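Long-range contact in sensor protein kinase HptS (Staphylococcus aureus, PDB 6LKI), which is a sensor histidine kinase that probably takes part in sensing extracellular hexose phosphate within a two-component system: residues Lys81-Phe86 / Lys101-Asn106. Residues are numbered along the deposited sequence; the frame is centred on the assembly and turned at random.
Sequences KNMYLF and KIYMAN
Y84 and M104 face each other as an antiparallel hydrogen-bonded pair. Y84 N donates to M104 O at 2.9 Å, almost straight at 178°. M104 N returns a bond to Y84 O at 2.8 Å. F86 N donates to I102 O, a more bent bond. On the buried face, M104 bends at chi2 and chi3, and its CE meets Y84 CB at 4.0 Å. The Y84 hydroxyl bonds to H163 in the second sheet. The F86 ring packs on I20 of helix 2-31.

Both segments belong to the β hairpin of strands 84-92 and 97-106. Strand 84-92 is outermost in its four-stranded antiparallel sheet within this chain; strand 59-66 flanks 97-106 on the other side. The sheet's 2-1-4-3 order recurs in the second sheet, consistent with a double Cache-like sensor domain.

The L85 and Y103 face is nearer solvent but still well packed. L85 CD1 sits over one face of the Y103 ring, offset toward the rim, a CH-π contact 4.0 Å from the centroid. Buried M83 brings SD within 3.7 Å of Y103 CB. The 5.4 Å from SD to the ring centroid marks an oblique Met-aromatic contact. A water donates to both N82 O and A105 O.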
loop_
_atom_site.group_PDB
_atom_site.type_symbol
_atom_site.label_atom_id
_atom_site.label_comp_id
_atom_site.label_asym_id
_atom_site.label_seq_id
_atom_site.Cartn_x
_atom_site.Cartn_y
_atom_site.Cartn_z
ATOM N N LYS B 81 -1.550 -12.171 -6.569
ATOM C CA LYS B 81 -0.165 -12.598 -6.397
ATOM C C LYS B 81 0.125 -13.880 -7.165
ATOM O O LYS B 81 1.280 -14.137 -7.527
ATOM C CB LYS B 81 0.149 -12.785 -4.912
ATOM C CG LYS B 81 -0.103 -11.548 -4.064
ATOM C CD LYS B 81 0.486 -10.302 -4.707
ATOM C CE LYS B 81 -0.096 -9.037 -4.094
ATOM N NZ LYS B 81 -1.585 -9.064 -4.082
ATOM N N ASN B 82 -0.897 -14.690 -7.426
ATOM C CA ASN B 82 -0.759 -15.893 -8.234
ATOM C C ASN B 82 -0.940 -15.621 -9.721
ATOM O O ASN B 82 -1.046 -16.570 -10.505
ATOM C CB ASN B 82 -1.758 -16.956 -7.773
ATOM C CG ASN B 82 -1.534 -17.380 -6.337
ATOM O OD1 ASN B 82 -0.447 -17.200 -5.787
ATOM N ND2 ASN B 82 -2.565 -17.946 -5.719
ATOM N N MET B 83 -0.985 -14.355 -10.122
ATOM C CA MET B 83 -1.099 -13.963 -11.517
ATOM C C MET B 83 0.182 -13.274 -11.971
ATOM O O MET B 83 1.063 -12.947 -11.171
ATOM C CB MET B 83 -2.299 -13.034 -11.732
ATOM C CG MET B 83 -3.630 -13.606 -11.283
ATOM S SD MET B 83 -4.958 -12.405 -11.471
ATOM C CE MET B 83 -6.327 -13.297 -10.738
ATOM N N TYR B 84 0.270 -13.053 -13.277
ATOM C CA TYR B 84 1.410 -12.383 -13.887
ATOM C C TYR B 84 1.076 -10.909 -14.074
ATOM O O TYR B 84 0.155 -10.570 -14.825
ATOM C CB TYR B 84 1.764 -13.028 -15.227
ATOM C CG TYR B 84 2.839 -12.300 -16.000
ATOM C CD1 TYR B 84 4.114 -12.138 -15.470
ATOM C CD2 TYR B 84 2.585 -11.782 -17.263
ATOM C CE1 TYR B 84 5.102 -11.474 -16.173
ATOM C CE2 TYR B 84 3.568 -11.118 -17.975
ATOM C CZ TYR B 84 4.823 -10.969 -17.425
ATOM O OH TYR B 84 5.806 -10.309 -18.127
ATOM N N LEU B 85 1.814 -10.040 -13.387
ATOM C CA LEU B 85 1.659 -8.603 -13.578
ATOM C C LEU B 85 2.166 -8.238 -14.967
ATOM O O LEU B 85 3.369 -8.307 -15.237
ATOM C CB LEU B 85 2.408 -7.830 -12.497
ATOM C CG LEU B 85 2.336 -6.307 -12.615
ATOM C CD1 LEU B 85 0.887 -5.845 -12.675
ATOM C CD2 LEU B 85 3.066 -5.638 -11.460
ATOM N N PHE B 86 1.216 -7.687 -15.654
ATOM C CA PHE B 86 1.551 -7.669 -17.072
ATOM C C PHE B 86 1.636 -6.262 -17.652
ATOM O O PHE B 86 2.545 -5.979 -18.438
ATOM C CB PHE B 86 0.526 -8.495 -17.859
ATOM C CG PHE B 86 0.743 -8.479 -19.350
ATOM C CD1 PHE B 86 1.699 -9.291 -19.936
ATOM C CD2 PHE B 86 -0.022 -7.663 -20.167
ATOM C CE1 PHE B 86 1.901 -9.281 -21.301
ATOM C CE2 PHE B 86 0.175 -7.653 -21.538
ATOM C CZ PHE B 86 1.139 -8.464 -22.104
ATOM N N LYS B 101 -3.346 -1.475 -13.270
ATOM C CA LYS B 101 -2.583 -2.667 -13.408
ATOM C C LYS B 101 -3.386 -3.751 -14.079
ATOM O O LYS B 101 -4.493 -3.926 -13.764
ATOM C CB LYS B 101 -2.152 -3.144 -12.062
ATOM C CG LYS B 101 -1.436 -2.114 -11.275
ATOM C CD LYS B 101 -0.586 -2.791 -10.250
ATOM C CE LYS B 101 -0.564 -2.018 -8.974
ATOM N NZ LYS B 101 0.177 -0.739 -9.080
ATOM N N ILE B 102 -2.762 -4.482 -14.987
ATOM C CA ILE B 102 -3.410 -5.568 -15.713
ATOM C C ILE B 102 -2.656 -6.856 -15.413
ATOM O O ILE B 102 -1.434 -6.923 -15.593
ATOM C CB ILE B 102 -3.456 -5.294 -17.226
ATOM C CG1 ILE B 102 -4.302 -4.050 -17.510
ATOM C CG2 ILE B 102 -4.010 -6.499 -17.971
ATOM C CD1 ILE B 102 -4.388 -3.687 -18.974
ATOM N N TYR B 103 -3.382 -7.868 -14.948
ATOM C CA TYR B 103 -2.811 -9.151 -14.570
ATOM C C TYR B 103 -3.275 -10.230 -15.537
ATOM O O TYR B 103 -4.422 -10.215 -15.994
ATOM C CB TYR B 103 -3.214 -9.537 -13.142
ATOM C CG TYR B 103 -2.737 -8.572 -12.083
ATOM C CD1 TYR B 103 -3.478 -7.444 -11.759
ATOM C CD2 TYR B 103 -1.545 -8.790 -11.406
ATOM C CE1 TYR B 103 -3.044 -6.558 -10.791
ATOM C CE2 TYR B 103 -1.103 -7.912 -10.435
ATOM C CZ TYR B 103 -1.857 -6.798 -10.132
ATOM O OH TYR B 103 -1.421 -5.919 -9.168
ATOM N N MET B 104 -2.383 -11.167 -15.838
ATOM C CA MET B 104 -2.700 -12.325 -16.664
ATOM C C MET B 104 -2.831 -13.543 -15.759
ATOM O O MET B 104 -1.877 -13.905 -15.061
ATOM C CB MET B 104 -1.626 -12.552 -17.731
ATOM C CG MET B 104 -1.963 -13.642 -18.738
ATOM S SD MET B 104 -1.496 -15.294 -18.176
ATOM C CE MET B 104 0.289 -15.194 -18.280
ATOM N N ALA B 105 -4.006 -14.170 -15.772
ATOM C CA ALA B 105 -4.240 -15.362 -14.965
ATOM C C ALA B 105 -3.997 -16.645 -15.751
ATOM O O ALA B 105 -3.505 -17.630 -15.189
ATOM C CB ALA B 105 -5.667 -15.352 -14.411
ATOM N N ASN B 106 -4.334 -16.648 -17.038
ATOM C CA ASN B 106 -4.107 -17.785 -17.922
ATOM C C ASN B 106 -4.314 -17.310 -19.353
ATOM O O ASN B 106 -4.791 -16.198 -19.597
ATOM C CB ASN B 106 -5.037 -18.960 -17.595
ATOM C CG ASN B 106 -6.505 -18.605 -17.742
ATOM O OD1 ASN B 106 -7.016 -18.466 -18.855
ATOM N ND2 ASN B 106 -7.194 -18.459 -16.616
HETATM O O HOH W 1 -3.223 -17.319 -12.089
#